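Long-range contacts in zona occludens toxin N-terminal domain-containing protein (Neisseria meningitidis MC58, PDB 2R2A), which is of unconfirmed function but probably binds nucleotides through a P-loop NTPase-like domain, the N-terminal part of a membrane protein of the zonular occludens toxin family: residues I7-G12 with R145-I150; G17-M22 with F127-G132; T45-L50 with I90-E95; G156-L161 with S180-D185. All blocks are in the same frame, centred on the assembly; numbering follows the deposited sequence. Where two conformers were deposited one is given.

Contact 1 of 4, residues I7-G12 with R145-I150; sequences ICLITG and RKHYHI
Thr11 and His149 meet because Thr11 sets OG1 between its backbone N and carbonyl carbon (chi1 57°), while His149 turns CG anti to its own N (chi1 176°). Both lie on one face of the parallel middle of the mixed sheet of a P-loop NTPase-like domain, where strands 7-11 and 146-150 run side by side in register. Their side chains cross at about a right angle, and Thr11 OG1 reaches the edge of the imidazole, in the ring plane, to form a 2.7 Å hydrogen bond with His149 ND1. The same oxygen sits 2.9 Å from His147 CE1, near the plane of that second ring, so one hydroxyl lies between two histidines.

Leu9 approaches His147 differently. The two side chains run alongside each other, and Leu9 CD2 rests 3.6 Å above the centre of the His147 ring as a CH-pi contact. Trp163 also meets this ring.

Cys8, Ile10, Lys146 and Tyr148 occupy the other face, which helix 18-28 covers in part. Here Lys146, bent along its chain, gives an NZ hydrogen bond of 2.7 Å to Tyr148 OH, and Cys8 SG lies obliquely beside the Tyr148 ring, 4.0 Å from CD2.

Between the faces runs the usual parallel ladder: Leu9 bonds through its N to Lys146 O and through its O to Tyr148 N, and Thr11 continues the pattern. Lys146 N, though buried, finds no partner. At the last rung, just before Gly12 enters the presumed phosphate-binding loop, Ile150 N reaches Thr11 O at 3.0 Å, tilted 23° from the carbonyl plane.

Contact 2 of 4, residues G17-M22 with F127-G132; sequences GKTLKM and FVLTQG. With SO4 (sulfate ion), chain C.
Sulfate O4 is gripped by three N-H donors at once: Lys18 NZ at 2.8 Å, together with the backbone N atoms of Lys18 and Gly17. Lys18 reaches it by folding back, its chain bent at chi3 and again at chi4 (-67°), which brings NZ round to the anion. On the way Lys18 CD touches Thr130 O of strand 125-130 at 3.4 Å. Gly12 O is a second acceptor for NZ.

Gly17 N also donates to O2 and Thr19 N to O3 (3.0 Å), and Gly15 N is a further donor to the sulfate. This strand-loop-helix wrapped around an anion fits a Walker A P-loop, and the sulfate, probably from the crystallisation liquor, plausibly marks a nucleotide phosphate site. The amides at the start of helix 18-28 would favour such a negative charge.

Deeper in, the helix packs on strand 127-130 through apolar groups. Leu129 CD2 lies under the first turn, 3.9 Å from Lys18 O and 4.2 Å from Met22 CB. Met22, a selenomethionine, crosses Phe127 at about a right angle: CE stands 3.7 Å above the ring centre in a CH-pi contact, while SE approaches obliquely, 3.6 Å from Phe127 CD1.

Contact 3 of 4, residues T45-L50 with I90-E95; sequences TNIKGL and IVIVDE
Asn46 and Asp94 are joined by two hydrogen bonds between a side-chain amide and a backbone. Asp94 N points at Asn46 OD1 from 2.7 Å, in the plane of the carboxamide and on a lone pair, and Asn46 ND2 answers by donating to Asp94 O at 2.9 Å. With both ends of the amide engaged, its rotation is fixed. A chi1 of 62° sets CG between the backbone N and carbonyl carbon, on the way to residues 90-95.

The contact lies where two parallel strands of the P-loop NTPase-like sheet, 43-45 and 90-93, reach their C-terminal ends. The run of apolar residues in 90-93 followed by Asp94 and Glu95 resembles a Walker B strand, and the Asp94 side chain is about 6 Å from the bound sulfate between nearest atoms, consistent with a place beside the nucleotide pocket.

One step back along the strands, Thr45 OG1 donates to Ile92 O at 2.7 Å, the hydroxyl standing above the carbonyl plane (39° out of it). The same oxygen accepts from Ile47 N at 3.2 Å, an ST turn at the point where the chain leaves its strand. A single hydroxyl thus ties the departing loop both to itself and to its neighbour.

Beyond these polar links comes packing. Ile47, which also meets Thr19 of the presumed P-loop, crosses Asp94 at about a right angle and lays CG1 3.8 Å from Asp94 CB. Ile92, which Met22 and Met26 of helix 18-28 also touch, lies at a slant to Ile47, and Ile47 CD1 comes to 3.7 Å from Ile92 CG2.

Contact 4 of 4, residues G156-L161 with S180-D185; sequences GMRTLL and SIYTLD
Arg158 and Tyr182 lay two flat groups over one another. Tyr182 holds CG anti to its backbone N (chi1 175°), and Arg158 bends at chi3 (-69°), which places NE 3.7 Å from Tyr182 CD2. The result is that Tyr182 CE2 stands over the centre of one guanidinium face, 3.4 Å from Arg158 CZ, with the two planes inclined by 31°. Lower down, Arg158 CB meets Tyr182 CB at 3.6 Å, so the side chains meet at their CB atoms as well as at their flat ends.

Their polar ends share one water, which accepts from Arg158 NH1 at 2.7 Å and donates to Tyr182 OH. Each end also bonds the presumed P-loop: NH1 donates to Ser16 O, and Tyr182 OH bonds Gly17 O, so the pair reaches from the sheet to the phosphate-binding turn.

The two segments belong to the antiparallel edge of the mixed sheet, where 178-181 is the last strand on this side. Leu160 and Ser180 form a hydrogen-bonded pair, Leu160 N to Ser180 O at 2.7 Å and Ser180 N to Leu160 O at 2.9 Å. A water joins Ser180 OG to Leu160 O beside this pair.

Past Thr159 and Ile181, a non-hydrogen-bonded pair, strand 178-181 gives way to loop, yet Tyr182 N still reaches Arg158 O at 3.2 Å from above the carbonyl plane. Ile181 CD1 curls back to within 3.5 Å of the same Arg158 O.

All four contacts belong to one mixed sheet and the helix packed on it. Contacts 1, 2 and 3 share its parallel middle, in the order 43-45, 90-93, 125-130, 7-11, 144-152; contact 4 lies at the antiparallel edge beyond. Along the chain contact 3 is nested within contact 2 and contact 2 within contact 1, while contact 4 follows. Contacts 1 and 2 have centres about 8 Å apart and contacts 2 and 3 about 9 Å, whereas contacts 3 and 4 stand about 21 Å apart without touching. Helix 18-28 and its preceding loop bridge this span, so the presumed nucleotide site draws on residues from distant parts of the sequence.

Contact 1 of 4, residues I7-G12 with R145-I150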
# COMPACT_ATOMS: atom_id res chain seq x y z
N ILE A 7 -3.56 7.39 2.92
CA ILE A 7 -2.51 6.37 2.94
C ILE A 7 -2.85 5.32 4.00
O ILE A 7 -3.05 5.63 5.18
CB ILE A 7 -1.10 6.93 3.24
CG1 ILE A 7 -0.73 8.01 2.21
CG2 ILE A 7 -0.06 5.75 3.24
CD1 ILE A 7 0.66 8.60 2.42
N CYS A 8 -2.89 4.08 3.54
CA CYS A 8 -3.25 2.93 4.36
C CYS A 8 -2.04 2.01 4.44
O CYS A 8 -1.42 1.67 3.41
CB CYS A 8 -4.43 2.20 3.71
SG CYS A 8 -4.86 0.64 4.56
N LEU A 9 -1.72 1.58 5.66
CA LEU A 9 -0.61 0.65 5.92
C LEU A 9 -1.13 -0.75 6.31
O LEU A 9 -2.05 -0.87 7.15
CB LEU A 9 0.26 1.23 7.03
CG LEU A 9 1.38 0.37 7.62
CD1 LEU A 9 2.44 -0.02 6.56
CD2 LEU A 9 2.06 1.09 8.78
N ILE A 10 -0.57 -1.80 5.70
CA ILE A 10 -0.92 -3.14 6.09
C ILE A 10 0.38 -3.85 6.49
O ILE A 10 1.32 -3.93 5.70
CB ILE A 10 -1.65 -3.90 5.00
CG1 ILE A 10 -3.00 -3.24 4.60
CG2 ILE A 10 -1.89 -5.35 5.52
CD1 ILE A 10 -3.53 -3.70 3.18
N THR A 11 0.46 -4.42 7.69
CA THR A 11 1.66 -5.08 8.13
C THR A 11 1.35 -6.48 8.68
O THR A 11 0.16 -6.81 8.90
CB THR A 11 2.45 -4.26 9.23
OG1 THR A 11 1.59 -3.99 10.37
CG2 THR A 11 2.91 -2.91 8.59
N GLY A 12 2.40 -7.26 8.83
CA GLY A 12 2.29 -8.66 9.28
C GLY A 12 3.40 -9.48 8.67
O GLY A 12 4.02 -9.10 7.69
N ARG A 145 -3.29 7.08 7.77
CA ARG A 145 -4.58 7.34 8.45
C ARG A 145 -5.41 6.06 8.65
O ARG A 145 -6.51 6.10 9.20
CB ARG A 145 -5.40 8.42 7.71
CG ARG A 145 -4.86 9.82 7.96
CD ARG A 145 -5.87 10.89 7.50
NE ARG A 145 -5.23 12.20 7.32
CZ ARG A 145 -5.44 13.27 8.09
NH1 ARG A 145 -6.30 13.21 9.11
NH2 ARG A 145 -4.80 14.40 7.82
N LYS A 146 -4.86 4.93 8.21
CA LYS A 146 -5.45 3.62 8.51
C LYS A 146 -4.32 2.57 8.54
O LYS A 146 -3.55 2.44 7.59
CB LYS A 146 -6.57 3.25 7.51
CG LYS A 146 -7.17 1.83 7.73
CD LYS A 146 -8.59 1.68 7.15
CE LYS A 146 -8.64 1.39 5.61
NZ LYS A 146 -9.94 0.68 5.10
N HIS A 147 -4.20 1.83 9.64
CA HIS A 147 -3.15 0.81 9.74
C HIS A 147 -3.81 -0.50 10.11
O HIS A 147 -4.52 -0.55 11.09
CB HIS A 147 -2.10 1.27 10.77
CG HIS A 147 -0.98 0.32 11.08
ND1 HIS A 147 -0.66 -0.79 10.33
CD2 HIS A 147 -0.04 0.39 12.05
CE1 HIS A 147 0.42 -1.38 10.84
NE2 HIS A 147 0.80 -0.67 11.89
N TYR A 148 -3.69 -1.52 9.26
CA TYR A 148 -4.12 -2.88 9.63
C TYR A 148 -2.91 -3.71 9.87
O TYR A 148 -1.92 -3.65 9.11
CB TYR A 148 -4.82 -3.53 8.44
CG TYR A 148 -6.15 -2.94 8.08
CD1 TYR A 148 -7.24 -3.00 8.95
CD2 TYR A 148 -6.33 -2.36 6.83
CE1 TYR A 148 -8.52 -2.49 8.54
CE2 TYR A 148 -7.54 -1.84 6.44
CZ TYR A 148 -8.64 -1.90 7.30
OH TYR A 148 -9.86 -1.39 6.86
N HIS A 149 -2.95 -4.51 10.92
CA HIS A 149 -1.86 -5.44 11.15
C HIS A 149 -2.50 -6.83 11.38
O HIS A 149 -3.50 -6.96 12.14
CB HIS A 149 -1.06 -5.04 12.40
CG HIS A 149 0.01 -6.04 12.74
ND1 HIS A 149 1.26 -6.02 12.14
CD2 HIS A 149 0.02 -7.10 13.58
CE1 HIS A 149 1.99 -7.02 12.62
NE2 HIS A 149 1.25 -7.71 13.46
N ILE A 150 -1.97 -7.85 10.73
CA ILE A 150 -2.46 -9.21 10.90
C ILE A 150 -1.64 -9.89 11.99
O ILE A 150 -0.43 -10.11 11.84
CB ILE A 150 -2.39 -10.02 9.55
CG1 ILE A 150 -3.14 -9.25 8.45
CG2 ILE A 150 -2.97 -11.45 9.78
CD1 ILE A 150 -2.83 -9.81 7.05

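Contact 2 of 4, residues G17-M22 with F127-G132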
# COMPACT_ATOMS: atom_id res chain seq x y z
N GLY A 17 -1.00 -13.28 5.27
CA GLY A 17 -2.14 -13.01 4.37
C GLY A 17 -2.40 -11.55 4.02
O GLY A 17 -3.55 -11.15 3.78
N LYS A 18 -1.33 -10.77 3.95
CA LYS A 18 -1.47 -9.36 3.66
C LYS A 18 -1.93 -9.17 2.20
O LYS A 18 -2.84 -8.39 1.95
CB LYS A 18 -0.12 -8.60 3.87
CG LYS A 18 0.46 -8.57 5.30
CD LYS A 18 1.80 -7.74 5.32
CE LYS A 18 2.91 -8.33 4.40
NZ LYS A 18 3.39 -9.67 4.92
N THR A 19 -1.30 -9.88 1.26
CA THR A 19 -1.68 -9.70 -0.14
C THR A 19 -3.12 -10.17 -0.38
O THR A 19 -3.87 -9.49 -1.08
CB THR A 19 -0.71 -10.41 -1.13
OG1 THR A 19 0.59 -9.83 -1.00
CG2 THR A 19 -1.16 -10.17 -2.57
N LEU A 20 -3.51 -11.30 0.18
CA LEU A 20 -4.91 -11.76 -0.02
C LEU A 20 -5.92 -10.80 0.61
O LEU A 20 -6.97 -10.55 0.03
CB LEU A 20 -5.13 -13.14 0.58
CG LEU A 20 -4.45 -14.28 -0.18
CD1 LEU A 20 -4.56 -15.48 0.68
CD2 LEU A 20 -5.14 -14.48 -1.53
N LYS A 21 -5.60 -10.25 1.79
CA LYS A 21 -6.46 -9.19 2.34
C LYS A 21 -6.57 -7.98 1.38
O LYS A 21 -7.66 -7.45 1.15
CB LYS A 21 -6.01 -8.77 3.74
CG LYS A 21 -6.87 -7.68 4.38
CD LYS A 21 -8.30 -8.23 4.56
CE LYS A 21 -9.28 -7.21 5.13
NZ LYS A 21 -10.59 -7.98 5.25
N MSE A 22 -5.43 -7.54 0.85
CA MSE A 22 -5.42 -6.44 -0.13
C MSE A 22 -6.31 -6.73 -1.34
O MSE A 22 -7.16 -5.91 -1.71
CB MSE A 22 -3.98 -6.11 -0.52
CG MSE A 22 -3.81 -4.90 -1.48
SE MSE A 22 -4.23 -3.21 -0.58
CE MSE A 22 -5.95 -2.71 -1.46
N PHE A 127 -1.68 2.41 -0.79
CA PHE A 127 -1.63 1.29 0.20
C PHE A 127 -0.18 0.84 0.24
O PHE A 127 0.39 0.55 -0.82
CB PHE A 127 -2.49 0.12 -0.26
CG PHE A 127 -3.95 0.43 -0.29
CD1 PHE A 127 -4.75 0.10 0.80
CD2 PHE A 127 -4.52 1.12 -1.39
CE1 PHE A 127 -6.14 0.42 0.80
CE2 PHE A 127 -5.90 1.46 -1.38
CZ PHE A 127 -6.69 1.11 -0.31
N VAL A 128 0.39 0.69 1.44
CA VAL A 128 1.74 0.15 1.53
C VAL A 128 1.69 -1.08 2.43
O VAL A 128 1.03 -1.07 3.46
CB VAL A 128 2.77 1.17 2.11
CG1 VAL A 128 3.23 2.16 0.99
CG2 VAL A 128 2.21 1.90 3.32
N LEU A 129 2.25 -2.18 1.95
CA LEU A 129 2.29 -3.43 2.70
C LEU A 129 3.75 -3.66 3.07
O LEU A 129 4.68 -3.41 2.24
CB LEU A 129 1.82 -4.60 1.82
CG LEU A 129 0.31 -4.71 1.53
CD1 LEU A 129 -0.14 -3.53 0.73
CD2 LEU A 129 0.05 -6.03 0.76
N THR A 130 3.98 -4.11 4.31
CA THR A 130 5.36 -4.41 4.63
C THR A 130 5.27 -5.34 5.83
O THR A 130 4.17 -5.54 6.38
CB THR A 130 6.22 -3.11 4.93
OG1 THR A 130 7.60 -3.50 5.18
CG2 THR A 130 5.71 -2.39 6.18
N GLN A 131 6.41 -5.88 6.26
CA GLN A 131 6.41 -6.82 7.34
C GLN A 131 6.36 -6.12 8.71
O GLN A 131 5.89 -6.74 9.69
CB GLN A 131 7.68 -7.70 7.27
CG GLN A 131 7.57 -8.61 6.06
CD GLN A 131 8.84 -9.36 5.79
OE1 GLN A 131 9.30 -10.09 6.64
NE2 GLN A 131 9.44 -9.16 4.58
N GLY A 132 6.84 -4.89 8.80
CA GLY A 132 6.84 -4.19 10.10
C GLY A 132 6.91 -2.69 9.82
O GLY A 132 7.62 -2.25 8.91
S SO4 C . 1.63 -12.30 2.89
O1 SO4 C . 3.02 -12.46 2.72
O2 SO4 C . 0.94 -13.55 3.02
O3 SO4 C . 1.18 -11.55 1.73
O4 SO4 C . 1.42 -11.53 4.11

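Contact 3 of 4, residues T45-L50 with I90-E95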
# COMPACT_ATOMS: atom_id res chain seq x y z
N THR A 45 0.70 -1.01 -9.31
CA THR A 45 1.15 -1.92 -8.26
C THR A 45 2.32 -2.74 -8.71
O THR A 45 2.60 -2.83 -9.90
CB THR A 45 -0.01 -2.81 -7.71
OG1 THR A 45 0.42 -3.54 -6.55
CG2 THR A 45 -0.55 -3.77 -8.78
N ASN A 46 3.04 -3.32 -7.74
CA ASN A 46 4.11 -4.28 -8.02
C ASN A 46 3.67 -5.71 -7.65
O ASN A 46 4.48 -6.63 -7.72
CB ASN A 46 5.42 -3.90 -7.28
CG ASN A 46 5.28 -3.91 -5.75
OD1 ASN A 46 4.23 -3.57 -5.22
ND2 ASN A 46 6.36 -4.29 -5.05
N ILE A 47 2.41 -5.89 -7.23
CA ILE A 47 1.95 -7.23 -6.82
C ILE A 47 1.87 -8.16 -8.03
O ILE A 47 1.21 -7.83 -9.00
CB ILE A 47 0.58 -7.19 -6.13
CG1 ILE A 47 0.71 -6.54 -4.72
CG2 ILE A 47 0.05 -8.61 -5.92
CD1 ILE A 47 -0.63 -6.17 -4.17
N LYS A 48 2.53 -9.32 -7.96
CA LYS A 48 2.58 -10.25 -9.09
C LYS A 48 1.42 -11.23 -9.00
O LYS A 48 1.00 -11.60 -7.90
CB LYS A 48 3.90 -11.04 -9.12
CG LYS A 48 5.18 -10.21 -9.28
CD LYS A 48 5.52 -10.03 -10.76
CE LYS A 48 6.82 -9.24 -10.95
NZ LYS A 48 7.22 -9.17 -12.41
N GLY A 49 0.90 -11.62 -10.15
CA GLY A 49 -0.15 -12.62 -10.20
C GLY A 49 -1.52 -12.03 -9.99
O GLY A 49 -2.50 -12.77 -9.89
N LEU A 50 -1.58 -10.70 -9.95
CA LEU A 50 -2.83 -9.97 -9.79
C LEU A 50 -3.57 -9.91 -11.12
O LEU A 50 -3.02 -9.42 -12.11
CB LEU A 50 -2.55 -8.57 -9.24
CG LEU A 50 -3.79 -7.71 -8.99
CD1 LEU A 50 -4.64 -8.33 -7.88
CD2 LEU A 50 -3.42 -6.24 -8.68
N ILE A 90 -4.76 4.92 -7.87
CA ILE A 90 -4.55 4.17 -6.63
C ILE A 90 -3.19 3.47 -6.72
O ILE A 90 -2.90 2.80 -7.72
CB ILE A 90 -5.70 3.11 -6.48
CG1 ILE A 90 -7.08 3.79 -6.36
CG2 ILE A 90 -5.43 2.16 -5.25
CD1 ILE A 90 -8.30 2.83 -6.37
N VAL A 91 -2.35 3.55 -5.67
CA VAL A 91 -1.02 2.97 -5.77
C VAL A 91 -0.94 1.92 -4.67
O VAL A 91 -1.29 2.24 -3.55
CB VAL A 91 0.06 4.06 -5.54
CG1 VAL A 91 1.42 3.44 -5.46
CG2 VAL A 91 0.02 5.16 -6.67
N ILE A 92 -0.54 0.69 -4.99
CA ILE A 92 -0.41 -0.37 -3.96
C ILE A 92 1.01 -0.91 -4.06
O ILE A 92 1.42 -1.45 -5.12
CB ILE A 92 -1.41 -1.55 -4.20
CG1 ILE A 92 -2.86 -1.00 -4.23
CG2 ILE A 92 -1.19 -2.70 -3.18
CD1 ILE A 92 -3.92 -1.99 -4.84
N VAL A 93 1.78 -0.76 -2.98
CA VAL A 93 3.19 -1.10 -3.06
C VAL A 93 3.41 -2.23 -2.07
O VAL A 93 3.25 -2.06 -0.87
CB VAL A 93 4.09 0.13 -2.78
CG1 VAL A 93 5.54 -0.27 -2.70
CG2 VAL A 93 3.92 1.20 -3.92
N ASP A 94 3.71 -3.41 -2.58
CA ASP A 94 4.04 -4.54 -1.72
C ASP A 94 5.54 -4.43 -1.33
O ASP A 94 6.40 -4.00 -2.14
CB ASP A 94 3.74 -5.85 -2.45
CG ASP A 94 3.87 -7.06 -1.54
OD1 ASP A 94 3.56 -6.92 -0.34
OD2 ASP A 94 4.27 -8.14 -2.01
N GLU A 95 5.85 -4.83 -0.10
CA GLU A 95 7.23 -4.73 0.46
C GLU A 95 7.74 -3.31 0.24
O GLU A 95 8.78 -3.08 -0.38
CB GLU A 95 8.17 -5.80 -0.15
CG GLU A 95 7.86 -7.27 0.34
CD GLU A 95 7.91 -7.50 1.90
OE1 GLU A 95 8.98 -7.48 2.51
OE2 GLU A 95 6.84 -7.69 2.52

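Contact 4 of 4, residues G156-L161 with S180-D185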
# COMPACT_ATOMS: atom_id res chain seq x y z
N GLY A 156 -2.28 -20.37 14.51
CA GLY A 156 -2.68 -19.51 13.42
C GLY A 156 -4.05 -18.82 13.35
O GLY A 156 -4.33 -18.38 12.23
N MSE A 157 -4.90 -18.77 14.43
CA MSE A 157 -6.10 -17.82 14.49
C MSE A 157 -5.55 -16.46 14.19
O MSE A 157 -4.69 -15.97 14.93
CB MSE A 157 -6.92 -17.70 15.84
CG MSE A 157 -7.89 -16.37 15.93
SE MSE A 157 -9.21 -15.72 17.43
CE MSE A 157 -7.94 -14.74 18.55
N ARG A 158 -6.01 -15.84 13.11
CA ARG A 158 -5.56 -14.53 12.77
C ARG A 158 -6.59 -13.49 13.15
O ARG A 158 -7.77 -13.71 12.97
CB ARG A 158 -5.29 -14.44 11.26
CG ARG A 158 -3.98 -15.20 10.84
CD ARG A 158 -3.84 -15.28 9.34
NE ARG A 158 -4.84 -16.17 8.74
CZ ARG A 158 -4.93 -16.41 7.43
NH1 ARG A 158 -4.06 -15.82 6.60
NH2 ARG A 158 -5.87 -17.24 6.96
N THR A 159 -6.09 -12.43 13.75
CA THR A 159 -6.82 -11.23 14.14
C THR A 159 -6.33 -10.07 13.29
O THR A 159 -5.09 -9.86 13.11
CB THR A 159 -6.50 -10.92 15.61
OG1 THR A 159 -6.85 -12.07 16.39
CG2 THR A 159 -7.34 -9.71 16.12
N LEU A 160 -7.27 -9.29 12.77
CA LEU A 160 -6.93 -8.07 12.13
C LEU A 160 -7.01 -6.93 13.19
O LEU A 160 -8.05 -6.72 13.77
CB LEU A 160 -7.97 -7.83 11.03
CG LEU A 160 -7.62 -6.65 10.17
CD1 LEU A 160 -6.45 -7.10 9.29
CD2 LEU A 160 -8.85 -6.31 9.37
N LEU A 161 -5.90 -6.26 13.44
CA LEU A 161 -5.82 -5.11 14.35
C LEU A 161 -5.92 -3.87 13.47
O LEU A 161 -5.26 -3.79 12.40
CB LEU A 161 -4.49 -5.13 15.12
CG LEU A 161 -4.17 -6.41 15.96
CD1 LEU A 161 -2.81 -6.24 16.62
CD2 LEU A 161 -5.23 -6.60 17.03
N SER A 180 -10.65 -7.45 14.94
CA SER A 180 -11.68 -8.27 14.30
C SER A 180 -11.08 -9.54 13.73
O SER A 180 -9.86 -9.67 13.52
CB SER A 180 -12.43 -7.48 13.21
OG SER A 180 -11.52 -7.00 12.24
N ILE A 181 -11.95 -10.53 13.52
CA ILE A 181 -11.48 -11.78 12.95
C ILE A 181 -10.98 -11.50 11.51
O ILE A 181 -11.58 -10.76 10.78
CB ILE A 181 -12.61 -12.83 12.97
CG1 ILE A 181 -12.06 -14.20 12.61
CG2 ILE A 181 -13.81 -12.37 12.13
CD1 ILE A 181 -11.06 -14.70 13.64
N TYR A 182 -9.87 -12.13 11.13
CA TYR A 182 -9.33 -11.97 9.76
C TYR A 182 -10.31 -12.61 8.78
O TYR A 182 -10.74 -13.73 9.01
CB TYR A 182 -7.97 -12.64 9.71
CG TYR A 182 -7.32 -12.68 8.36
CD1 TYR A 182 -6.57 -11.60 7.90
CD2 TYR A 182 -7.45 -13.82 7.53
CE1 TYR A 182 -5.97 -11.64 6.65
CE2 TYR A 182 -6.83 -13.87 6.28
CZ TYR A 182 -6.12 -12.76 5.85
OH TYR A 182 -5.50 -12.82 4.63
N THR A 183 -10.71 -11.87 7.74
CA THR A 183 -11.76 -12.31 6.82
C THR A 183 -11.31 -12.08 5.37
O THR A 183 -10.57 -11.14 5.10
CB THR A 183 -13.10 -11.56 7.12
OG1 THR A 183 -13.62 -11.99 8.39
CG2 THR A 183 -14.13 -11.80 6.07
N LEU A 184 -11.73 -12.95 4.47
CA LEU A 184 -11.43 -12.81 3.04
C LEU A 184 -12.69 -12.94 2.21
O LEU A 184 -13.64 -13.61 2.63
CB LEU A 184 -10.43 -13.87 2.55
CG LEU A 184 -9.00 -13.77 3.13
CD1 LEU A 184 -8.11 -14.87 2.59
CD2 LEU A 184 -8.38 -12.42 2.85
N ASP A 185 -12.64 -12.37 1.01
CA ASP A 185 -13.68 -12.65 -0.01
C ASP A 185 -13.45 -14.08 -0.50
O ASP A 185 -12.34 -14.44 -0.88
CB ASP A 185 -13.51 -11.68 -1.18
CG ASP A 185 -14.69 -11.70 -2.15
OD1 ASP A 185 -14.97 -12.76 -2.75
OD2 ASP A 185 -15.35 -10.64 -2.28
O HOH W 1 -4.56 -15.70 3.91
O HOH W 2 -10.22 -4.78 13.01